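Local coordinates for transcriptional regulator, marR family, putative (Sulfolobus solfataricus, PDB 3F3X), which regulates transcription as a DNA-binding protein of the MarR family, whose members carry a winged helix-turn-helix, and acts in transcriptional activation in archaea, at the interface of chains A and B. Numbering follows the deposited sequence. Chains: chain A/B, Transcriptional regulator, marR family, putative.

Contact 1: the interface of chains A and B. Residues chain A 11, 14, 132, 135-136, 139; chain B 13, 17, 119.
B:Ile17 pushes both of its branches into a largely apolar socket of A:Met11, A:Ile14, A:Leu132, A:Ile135 and A:Leu136. On one branch, CD1 lies 3.8 Å from A:Leu132 CD2 and also reaches the methyl CG2 of A:Ile135. The backbone carbonyl A:Leu132 O touches the same methyl, at 3.5 Å from B:Ile17 CD1, as a plain packing contact. CG1 lies beside the backbone N (chi1 -63°), which leaves CG2 anti to that N and facing helix 3-33 of chain A, where it meets A:Met11 CE at 3.7 Å and A:Ile14 CG2 at 3.9 Å. A:Leu136 closes the socket alongside, its CB 3.9 Å from B:Ile17 CG1. A:Met11, A:Ile14, A:Leu132 and A:Ile135 each cross B:Ile17 at nearly a right angle, and the contacts with these four are mostly methyl against methyl. An alanine here would probably leave A:Met11 CE and the methyls of A:Ile14 and A:Leu132 facing a gap and the A:Leu136 side chain freer to turn. Farther out, B:Leu119 presses CD2 against A:Ile135 CG2 at 3.8 Å and holds CD1 near A:Met11 SD, bridging the two chain A helices. At the opposite side B:Thr13 packs its methyl CG2, not its hydroxyl, 3.9 Å from A:Leu132 CB. The patch lies in the dimer interface, where helix 3-33 of chain B crosses helices 3-33 and 125-138 of chain A, near the C-terminal residue A:Ile139.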
loop_
_atom_site.group_PDB
_atom_site.type_symbol
_atom_site.label_atom_id
_atom_site.label_comp_id
_atom_site.label_asym_id
_atom_site.label_seq_id
_atom_site.Cartn_x
_atom_site.Cartn_y
_atom_site.Cartn_z
ATOM N N MET A 11 -2.002 1.373 -10.624
ATOM C CA MET A 11 -1.678 0.516 -9.494
ATOM C C MET A 11 -0.232 0.717 -9.023
ATOM O O MET A 11 0.044 0.663 -7.820
ATOM C CB MET A 11 -1.932 -0.952 -9.857
ATOM C CG MET A 11 -3.378 -1.240 -10.285
ATOM S SD MET A 11 -4.643 -0.796 -9.041
ATOM C CE MET A 11 -4.298 -1.971 -7.816
ATOM N N ILE A 14 -0.322 3.786 -6.898
ATOM C CA ILE A 14 -1.014 3.530 -5.642
ATOM C C ILE A 14 -0.077 2.797 -4.688
ATOM O O ILE A 14 -0.064 3.060 -3.485
ATOM C CB ILE A 14 -2.306 2.704 -5.894
ATOM C CG1 ILE A 14 -3.371 3.624 -6.497
ATOM C CG2 ILE A 14 -2.797 2.041 -4.601
ATOM C CD1 ILE A 14 -4.667 2.931 -6.854
ATOM N N LEU A 132 -11.388 5.662 -6.734
ATOM C CA LEU A 132 -10.676 4.743 -5.861
ATOM C C LEU A 132 -11.616 3.743 -5.188
ATOM O O LEU A 132 -11.279 2.567 -5.067
ATOM C CB LEU A 132 -9.874 5.520 -4.812
ATOM C CG LEU A 132 -8.703 6.320 -5.400
ATOM C CD1 LEU A 132 -8.004 7.097 -4.296
ATOM C CD2 LEU A 132 -7.721 5.371 -6.084
ATOM N N ILE A 135 -12.435 1.104 -7.711
ATOM C CA ILE A 135 -11.277 0.242 -7.914
ATOM C C ILE A 135 -11.162 -0.776 -6.777
ATOM O O ILE A 135 -10.975 -1.973 -7.017
ATOM C CB ILE A 135 -9.976 1.078 -8.009
ATOM C CG1 ILE A 135 -9.927 1.789 -9.365
ATOM C CG2 ILE A 135 -8.754 0.187 -7.820
ATOM C CD1 ILE A 135 -8.800 2.785 -9.494
ATOM N N LEU A 136 -11.293 -0.306 -5.536
ATOM C CA LEU A 136 -11.195 -1.208 -4.393
ATOM C C LEU A 136 -12.219 -2.344 -4.460
ATOM O O LEU A 136 -11.898 -3.497 -4.167
ATOM C CB LEU A 136 -11.368 -0.443 -3.076
ATOM C CG LEU A 136 -11.329 -1.347 -1.834
ATOM C CD1 LEU A 136 -9.976 -2.054 -1.745
ATOM C CD2 LEU A 136 -11.579 -0.522 -0.585
ATOM N N ILE A 139 -11.099 -5.036 -6.767
ATOM C CA ILE A 139 -9.941 -5.785 -6.285
ATOM C C ILE A 139 -10.388 -7.066 -5.586
ATOM O O ILE A 139 -9.870 -8.143 -5.950
ATOM C CB ILE A 139 -9.101 -4.949 -5.281
ATOM C CG1 ILE A 139 -8.636 -3.646 -5.939
ATOM C CG2 ILE A 139 -7.910 -5.761 -4.788
ATOM C CD1 ILE A 139 -7.862 -3.837 -7.232
ATOM N N THR B 13 -8.568 4.477 1.616
ATOM C CA THR B 13 -8.940 3.618 0.497
ATOM C C THR B 13 -7.695 3.141 -0.258
ATOM O O THR B 13 -7.596 1.976 -0.637
ATOM C CB THR B 13 -9.875 4.366 -0.465
ATOM O OG1 THR B 13 -11.017 4.839 0.263
ATOM C CG2 THR B 13 -10.338 3.450 -1.590
ATOM N N ILE B 17 -6.475 -0.709 -1.202
ATOM C CA ILE B 17 -6.182 -1.103 -2.575
ATOM C C ILE B 17 -4.798 -1.742 -2.656
ATOM O O ILE B 17 -4.623 -2.784 -3.289
ATOM C CB ILE B 17 -6.254 0.106 -3.536
ATOM C CG1 ILE B 17 -7.684 0.666 -3.550
ATOM C CG2 ILE B 17 -5.836 -0.317 -4.945
ATOM C CD1 ILE B 17 -7.870 1.932 -4.384
ATOM N N LEU B 119 -10.046 -4.246 -13.446
ATOM C CA LEU B 119 -10.566 -2.887 -13.563
ATOM C C LEU B 119 -11.147 -2.594 -14.929
ATOM O O LEU B 119 -11.134 -1.453 -15.395
ATOM C CB LEU B 119 -9.437 -1.891 -13.273
ATOM C CG LEU B 119 -8.656 -2.061 -11.965
ATOM C CD1 LEU B 119 -7.647 -0.919 -11.795
ATOM C CD2 LEU B 119 -9.638 -2.082 -10.797
#

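Contact 2: the interface of chains A and B. Residues chain A 18, 25, 37, 40, 60; chain B 11-12, 15, 19.
Helix 3-33 of chain B runs past three helices of chain A, 3-33, 37-48 and 53-60, and presents B:Asn12, B:Ala15 and B:Arg19 to A:Tyr37, A:Tyr18 and A:Tyr60. The B:Arg19 chain is extended from CG to NE and carries its guanidinium to the end of helix 53-60. There NH1 donates a hydrogen bond of 3.0 Å to the backbone carbonyl A:Tyr60 O, in the carbonyl plane on a lone pair. The acceptor is tilted 22° from the guanidinium plane, and the partial negative charge of a helix C-terminus would favour this pairing. The ring of A:Tyr18 stands almost perpendicular to the guanidinium, while its CD1 meets B:Ala15 CA at 3.5 Å. B:Ala15 CB lies in plane at the edge of the A:Tyr37 ring, 3.8 Å from CE2. One face of that ring is covered by A:Phe25, whose CD2 sits over the centre. A:Phe25 CZ also touches B:Met11 CB, at 4.0 Å. A:Tyr37 OH points at the B:Asn12 amide oxygen, but the modelled separation is too short, leaving the bond's geometry doubtful. The site joins the dimerisation helix of one subunit to the DNA-binding domain of the other, beside the turn before the recognition helix 64-76.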
loop_
_atom_site.group_PDB
_atom_site.type_symbol
_atom_site.label_atom_id
_atom_site.label_comp_id
_atom_site.label_asym_id
_atom_site.label_seq_id
_atom_site.Cartn_x
_atom_site.Cartn_y
_atom_site.Cartn_z
ATOM N N TYR A 18 1.009 4.240 -0.922
ATOM C CA TYR A 18 0.830 3.493 0.318
ATOM C C TYR A 18 2.134 3.358 1.093
ATOM O O TYR A 18 2.194 3.671 2.278
ATOM C CB TYR A 18 0.290 2.092 0.049
ATOM C CG TYR A 18 0.249 1.255 1.304
ATOM C CD1 TYR A 18 -0.749 1.443 2.258
ATOM C CD2 TYR A 18 1.245 0.315 1.568
ATOM C CE1 TYR A 18 -0.763 0.709 3.440
ATOM C CE2 TYR A 18 1.244 -0.424 2.748
ATOM C CZ TYR A 18 0.238 -0.220 3.678
ATOM O OH TYR A 18 0.224 -0.963 4.836
ATOM N N PHE A 25 2.529 7.784 8.370
ATOM C CA PHE A 25 1.425 7.532 9.292
ATOM C C PHE A 25 1.903 6.807 10.544
ATOM O O PHE A 25 1.632 7.248 11.662
ATOM C CB PHE A 25 0.334 6.697 8.612
ATOM C CG PHE A 25 -0.481 7.455 7.602
ATOM C CD1 PHE A 25 -0.206 8.788 7.317
ATOM C CD2 PHE A 25 -1.541 6.835 6.944
ATOM C CE1 PHE A 25 -0.968 9.494 6.385
ATOM C CE2 PHE A 25 -2.310 7.531 6.009
ATOM C CZ PHE A 25 -2.022 8.867 5.733
ATOM N N TYR A 37 -1.062 2.716 12.203
ATOM C CA TYR A 37 -2.159 3.088 11.325
ATOM C C TYR A 37 -3.268 2.044 11.419
ATOM O O TYR A 37 -4.451 2.379 11.373
ATOM C CB TYR A 37 -1.667 3.187 9.887
ATOM C CG TYR A 37 -2.719 3.639 8.901
ATOM C CD1 TYR A 37 -3.520 4.751 9.162
ATOM C CD2 TYR A 37 -2.864 2.996 7.675
ATOM C CE1 TYR A 37 -4.436 5.217 8.219
ATOM C CE2 TYR A 37 -3.773 3.454 6.726
ATOM C CZ TYR A 37 -4.550 4.566 7.002
ATOM O OH TYR A 37 -5.408 5.037 6.031
ATOM N N PHE A 40 -5.378 2.648 14.366
ATOM C CA PHE A 40 -6.355 3.689 14.088
ATOM C C PHE A 40 -7.571 3.110 13.362
ATOM O O PHE A 40 -8.712 3.419 13.702
ATOM C CB PHE A 40 -5.735 4.789 13.225
ATOM C CG PHE A 40 -6.746 5.621 12.493
ATOM C CD1 PHE A 40 -7.525 6.563 13.168
ATOM C CD2 PHE A 40 -6.949 5.438 11.129
ATOM C CE1 PHE A 40 -8.489 7.310 12.484
ATOM C CE2 PHE A 40 -7.905 6.176 10.442
ATOM C CZ PHE A 40 -8.679 7.112 11.116
ATOM N N TYR A 60 -10.088 -4.246 6.269
ATOM C CA TYR A 60 -8.787 -3.622 6.072
ATOM C C TYR A 60 -7.764 -4.424 5.283
ATOM O O TYR A 60 -6.606 -4.028 5.169
ATOM C CB TYR A 60 -8.229 -3.202 7.430
ATOM C CG TYR A 60 -9.125 -2.163 8.070
ATOM C CD1 TYR A 60 -9.933 -2.479 9.168
ATOM C CD2 TYR A 60 -9.250 -0.896 7.502
ATOM C CE1 TYR A 60 -10.854 -1.553 9.674
ATOM C CE2 TYR A 60 -10.166 0.035 7.995
ATOM C CZ TYR A 60 -10.967 -0.301 9.081
ATOM O OH TYR A 60 -11.885 0.616 9.550
ATOM N N MET B 11 -6.804 8.389 1.447
ATOM C CA MET B 11 -5.648 7.606 1.858
ATOM C C MET B 11 -6.060 6.259 2.465
ATOM O O MET B 11 -5.377 5.249 2.261
ATOM C CB MET B 11 -4.794 8.409 2.847
ATOM C CG MET B 11 -4.297 9.749 2.286
ATOM S SD MET B 11 -3.310 9.613 0.753
ATOM C CE MET B 11 -1.891 8.832 1.367
ATOM N N ASN B 12 -7.172 6.234 3.203
ATOM C CA ASN B 12 -7.643 4.986 3.794
ATOM C C ASN B 12 -7.968 3.986 2.692
ATOM O O ASN B 12 -7.690 2.798 2.819
ATOM C CB ASN B 12 -8.907 5.206 4.629
ATOM C CG ASN B 12 -8.636 5.938 5.916
ATOM O OD1 ASN B 12 -7.570 5.792 6.515
ATOM N ND2 ASN B 12 -9.611 6.710 6.370
ATOM N N ALA B 15 -4.841 2.676 0.943
ATOM C CA ALA B 15 -4.210 1.679 1.795
ATOM C C ALA B 15 -4.788 0.293 1.531
ATOM O O ALA B 15 -4.046 -0.684 1.420
ATOM C CB ALA B 15 -4.397 2.049 3.268
ATOM N N ARG B 19 -2.910 -3.159 -0.148
ATOM C CA ARG B 19 -2.898 -4.427 0.570
ATOM C C ARG B 19 -3.586 -5.521 -0.232
ATOM O O ARG B 19 -3.092 -6.644 -0.318
ATOM C CB ARG B 19 -3.593 -4.277 1.923
ATOM C CG ARG B 19 -2.864 -3.367 2.890
ATOM C CD ARG B 19 -3.676 -3.190 4.152
ATOM N NE ARG B 19 -3.055 -2.248 5.074
ATOM C CZ ARG B 19 -3.739 -1.493 5.924
ATOM N NH1 ARG B 19 -5.064 -1.576 5.958
ATOM N NH2 ARG B 19 -3.105 -0.656 6.734
#

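Contact 3: the interface of chains A and B. Residues chain A 1, 6-7, 9-10; chain B 125-126, 129.
A:Glu6 turns one face of its flat carboxylate toward B:Val125, whose methyl CG1 stands above OE1 of the carboxylate at 4.2 Å. From the same side, and more toward the OE2 end, comes B:Glu126 CG, 4.3 Å from A:Glu6 OE2. No polar bond crosses the patch. The carboxylate oxygens A:Glu6 OE2 and B:Glu126 OE2 are 5.9 Å apart, and their like charges would probably repel mildly. Firmer contact comes from the apolar parts of the chains. B:Val125 splits its two methyls between neighbouring residues of one helix turn: CG1, anti to the backbone N (chi1 177°), packs 3.8 Å from A:Glu6 CB, while CG2 lies 4.1 Å from A:Lys7 CE. A:Lys7 is stretched out beyond CG, crosses B:Val125 at about a right angle and offers its methylenes CG and CE, rather than its amine, to the valine. One turn further along each helix, two leucines engage reciprocally by tip against backbone. A:Leu10 CD1 rests 3.8 Å from B:Leu129 CA, and B:Leu129 CD1 in return lies 4.0 Å from A:Leu10 CA. Both have CG anti to the backbone N, A:Leu10 with chi1 -166°, which sends each tip toward the opposite main chain. A:Met1, poorly ordered, adds little. The patch packs the N-terminal turns of helix 3-33 of chain A against the start of helix 125-138 of chain B, in the dimer interface and well away from the contact with the DNA-binding domain.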
loop_
_atom_site.group_PDB
_atom_site.type_symbol
_atom_site.label_atom_id
_atom_site.label_comp_id
_atom_site.label_asym_id
_atom_site.label_seq_id
_atom_site.Cartn_x
_atom_site.Cartn_y
_atom_site.Cartn_z
ATOM N N MET A 1 2.703 3.798 -24.088
ATOM C CA MET A 1 1.759 3.988 -22.956
ATOM C C MET A 1 0.330 4.174 -23.445
ATOM O O MET A 1 -0.219 5.270 -23.363
ATOM C CB MET A 1 2.160 5.222 -22.130
ATOM C CG MET A 1 1.209 5.566 -20.985
ATOM S SD MET A 1 1.620 4.702 -19.451
ATOM C CE MET A 1 0.070 4.658 -18.641
ATOM N N GLU A 6 -2.199 2.102 -18.872
ATOM C CA GLU A 6 -2.595 3.096 -17.880
ATOM C C GLU A 6 -3.102 2.520 -16.573
ATOM O O GLU A 6 -2.786 3.041 -15.508
ATOM C CB GLU A 6 -3.664 4.025 -18.445
ATOM C CG GLU A 6 -3.224 4.821 -19.645
ATOM C CD GLU A 6 -4.308 5.756 -20.120
ATOM O OE1 GLU A 6 -5.468 5.306 -20.208
ATOM O OE2 GLU A 6 -4.001 6.934 -20.405
ATOM N N LYS A 7 -3.892 1.454 -16.644
ATOM C CA LYS A 7 -4.435 0.871 -15.425
ATOM C C LYS A 7 -3.350 0.272 -14.543
ATOM O O LYS A 7 -3.393 0.416 -13.320
ATOM C CB LYS A 7 -5.511 -0.165 -15.766
ATOM C CG LYS A 7 -6.745 0.475 -16.411
ATOM C CD LYS A 7 -7.817 -0.543 -16.772
ATOM C CE LYS A 7 -8.969 0.130 -17.507
ATOM N NZ LYS A 7 -10.024 -0.840 -17.928
ATOM N N GLN A 9 -0.298 1.268 -14.456
ATOM C CA GLN A 9 0.468 2.391 -13.922
ATOM C C GLN A 9 -0.283 2.996 -12.747
ATOM O O GLN A 9 0.321 3.483 -11.787
ATOM C CB GLN A 9 0.704 3.446 -15.005
ATOM C CG GLN A 9 1.777 4.477 -14.654
ATOM C CD GLN A 9 3.066 3.838 -14.147
ATOM O OE1 GLN A 9 3.467 2.773 -14.613
ATOM N NE2 GLN A 9 3.725 4.497 -13.195
ATOM N N LEU A 10 -1.608 2.948 -12.824
ATOM C CA LEU A 10 -2.453 3.465 -11.757
ATOM C C LEU A 10 -2.112 2.691 -10.486
ATOM O O LEU A 10 -1.940 3.271 -9.410
ATOM C CB LEU A 10 -3.923 3.253 -12.124
ATOM C CG LEU A 10 -4.979 3.992 -11.312
ATOM C CD1 LEU A 10 -4.810 5.493 -11.512
ATOM C CD2 LEU A 10 -6.361 3.555 -11.774
ATOM N N VAL B 125 -9.705 6.889 -16.215
ATOM C CA VAL B 125 -8.404 6.416 -15.755
ATOM C C VAL B 125 -7.340 7.513 -15.818
ATOM O O VAL B 125 -6.583 7.715 -14.869
ATOM C CB VAL B 125 -7.927 5.219 -16.600
ATOM C CG1 VAL B 125 -6.537 4.779 -16.149
ATOM C CG2 VAL B 125 -8.911 4.065 -16.465
ATOM N N GLU B 126 -7.292 8.214 -16.946
ATOM C CA GLU B 126 -6.316 9.280 -17.148
ATOM C C GLU B 126 -6.379 10.332 -16.044
ATOM O O GLU B 126 -5.346 10.732 -15.495
ATOM C CB GLU B 126 -6.537 9.932 -18.517
ATOM C CG GLU B 126 -5.363 10.755 -19.054
ATOM C CD GLU B 126 -5.122 12.011 -18.251
ATOM O OE1 GLU B 126 -6.121 12.628 -17.821
ATOM O OE2 GLU B 126 -3.945 12.386 -18.061
ATOM N N LEU B 129 -5.140 8.968 -12.847
ATOM C CA LEU B 129 -3.695 8.851 -12.927
ATOM C C LEU B 129 -3.018 10.169 -12.576
ATOM O O LEU B 129 -2.033 10.185 -11.824
ATOM C CB LEU B 129 -3.281 8.402 -14.334
ATOM C CG LEU B 129 -1.814 8.020 -14.523
ATOM C CD1 LEU B 129 -1.412 6.967 -13.491
ATOM C CD2 LEU B 129 -1.630 7.488 -15.937
#

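Contact 4: the interface of chains A and B. Residues chain A 17-18, 21, 25, 118-119; chain B 11, 14, 135, 139.
Apolar packing dominates, and B:Met11 makes the tightest contact with A:Ser21. Its chain bends at chi2 and chi3, bringing the methyl CE 3.3 Å from A:Ser21 CB, closer than usual for carbons, and 3.6 Å from the hydroxyl OG. Around this pair A:Ile17 and A:Leu119 pack on B:Met11, B:Ile14 and B:Ile135, the two-fold counterpart of the socket built with the chains exchanged. From the far side B:Ile139, the last modelled residue, lays its methyl CG2 3.8 Å from the backbone A:Ser21 N. Its other branch points CD1 toward A:Met118 CE, a looser contact of 4.3 Å. Hydrogen bonds within chain A steer the serine. Its OG takes the crowded position between the backbone N and the carbonyl carbon (chi1 71°) and donates to A:Ile17 O at 2.8 Å, with a longer approach to A:Tyr18 O; from each carbonyl plane it is tilted by just over 30°. An alanine here would probably leave the bridging water without the serine hydroxyl as a chain A partner and A:Ile17 O without that donor. A water-mediated link gives this otherwise apolar patch a polar tie between the subunits. Water 1 sits 3.0 Å from A:Ser21 OG and, on its other side, 3.0 Å from the backbone carbonyl B:Met11 O.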
loop_
_atom_site.group_PDB
_atom_site.type_symbol
_atom_site.label_atom_id
_atom_site.label_comp_id
_atom_site.label_asym_id
_atom_site.label_seq_id
_atom_site.Cartn_x
_atom_site.Cartn_y
_atom_site.Cartn_z
ATOM N N ILE A 17 2.287 5.351 -3.163
ATOM C CA ILE A 17 1.572 6.215 -2.230
ATOM C C ILE A 17 1.398 5.510 -0.887
ATOM O O ILE A 17 1.629 6.104 0.168
ATOM C CB ILE A 17 0.187 6.620 -2.787
ATOM C CG1 ILE A 17 0.371 7.441 -4.071
ATOM C CG2 ILE A 17 -0.582 7.432 -1.743
ATOM C CD1 ILE A 17 -0.926 7.819 -4.783
ATOM N N TYR A 18 1.009 4.240 -0.922
ATOM C CA TYR A 18 0.830 3.493 0.318
ATOM C C TYR A 18 2.134 3.358 1.093
ATOM O O TYR A 18 2.194 3.671 2.278
ATOM C CB TYR A 18 0.290 2.092 0.049
ATOM C CG TYR A 18 0.249 1.255 1.304
ATOM C CD1 TYR A 18 -0.749 1.443 2.258
ATOM C CD2 TYR A 18 1.245 0.315 1.568
ATOM C CE1 TYR A 18 -0.763 0.709 3.440
ATOM C CE2 TYR A 18 1.244 -0.424 2.748
ATOM C CZ TYR A 18 0.238 -0.220 3.678
ATOM O OH TYR A 18 0.224 -0.963 4.836
ATOM N N SER A 21 3.112 6.868 2.372
ATOM C CA SER A 21 2.204 7.384 3.389
ATOM C C SER A 21 2.167 6.556 4.668
ATOM O O SER A 21 2.106 7.118 5.762
ATOM C CB SER A 21 0.789 7.516 2.826
ATOM O OG SER A 21 0.204 6.246 2.616
ATOM N N PHE A 25 2.529 7.784 8.370
ATOM C CA PHE A 25 1.425 7.532 9.292
ATOM C C PHE A 25 1.903 6.807 10.544
ATOM O O PHE A 25 1.632 7.248 11.662
ATOM C CB PHE A 25 0.334 6.697 8.612
ATOM C CG PHE A 25 -0.481 7.455 7.602
ATOM C CD1 PHE A 25 -0.206 8.788 7.317
ATOM C CD2 PHE A 25 -1.541 6.835 6.944
ATOM C CE1 PHE A 25 -0.968 9.494 6.385
ATOM C CE2 PHE A 25 -2.310 7.531 6.009
ATOM C CZ PHE A 25 -2.022 8.867 5.733
ATOM N N MET A 118 -0.298 17.730 3.766
ATOM C CA MET A 118 0.390 17.211 2.615
ATOM C C MET A 118 -0.316 17.402 1.299
ATOM O O MET A 118 0.331 17.762 0.316
ATOM C CB MET A 118 0.696 15.734 2.797
ATOM C CG MET A 118 1.550 15.401 4.007
ATOM S SD MET A 118 2.082 13.652 3.858
ATOM C CE MET A 118 0.541 12.712 4.188
ATOM N N LEU A 119 -1.629 17.189 1.279
ATOM C CA LEU A 119 -2.404 17.267 0.045
ATOM C C LEU A 119 -3.229 18.532 -0.053
ATOM O O LEU A 119 -4.290 18.553 -0.680
ATOM C CB LEU A 119 -3.336 16.052 -0.039
ATOM C CG LEU A 119 -2.710 14.662 0.119
ATOM C CD1 LEU A 119 -3.767 13.573 -0.101
ATOM C CD2 LEU A 119 -1.572 14.511 -0.886
ATOM N N MET B 11 -6.804 8.389 1.447
ATOM C CA MET B 11 -5.648 7.606 1.858
ATOM C C MET B 11 -6.060 6.259 2.465
ATOM O O MET B 11 -5.377 5.249 2.261
ATOM C CB MET B 11 -4.794 8.409 2.847
ATOM C CG MET B 11 -4.297 9.749 2.286
ATOM S SD MET B 11 -3.310 9.613 0.753
ATOM C CE MET B 11 -1.891 8.832 1.367
ATOM N N ILE B 14 -6.742 4.045 -0.463
ATOM C CA ILE B 14 -5.505 3.698 -1.153
ATOM C C ILE B 14 -4.788 2.596 -0.382
ATOM O O ILE B 14 -4.212 1.681 -0.972
ATOM C CB ILE B 14 -4.599 4.951 -1.302
ATOM C CG1 ILE B 14 -5.171 5.846 -2.406
ATOM C CG2 ILE B 14 -3.149 4.550 -1.595
ATOM C CD1 ILE B 14 -4.418 7.141 -2.614
ATOM N N ILE B 135 -0.653 13.406 -5.930
ATOM C CA ILE B 135 -0.664 12.996 -4.530
ATOM C C ILE B 135 0.687 12.390 -4.141
ATOM O O ILE B 135 1.262 12.742 -3.106
ATOM C CB ILE B 135 -1.799 11.976 -4.262
ATOM C CG1 ILE B 135 -3.146 12.704 -4.260
ATOM C CG2 ILE B 135 -1.569 11.257 -2.939
ATOM C CD1 ILE B 135 -4.341 11.783 -4.201
ATOM N N ILE B 139 3.517 13.442 -1.135
ATOM C CA ILE B 139 3.861 12.525 -0.051
ATOM C C ILE B 139 5.336 12.668 0.320
ATOM O O ILE B 139 5.622 12.854 1.522
ATOM C CB ILE B 139 3.600 11.047 -0.452
ATOM C CG1 ILE B 139 2.131 10.858 -0.841
ATOM C CG2 ILE B 139 3.981 10.117 0.694
ATOM C CD1 ILE B 139 1.138 11.291 0.225
HETATM O O HOH W 1 -2.445 4.923 1.936
#

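All four contacts lie along one two-fold symmetric interface, and helix 3-33 takes part in each. Contacts 2 and 4 are neighbours, about 9 Å between the centres of their C-alpha atoms, and share A:Tyr18, A:Phe25 and B:Met11. Contact 1 lies about 12 to 14 Å from each of the others, while contacts 2 and 3 are about 22 Å apart. Contacts 1 and 4 use many of the same residues with the chains exchanged. Together they describe an interlocked dimer in which contacts 1, 3 and 4 bind terminal helices, and contact 2 couples that core to the DNA-binding domain.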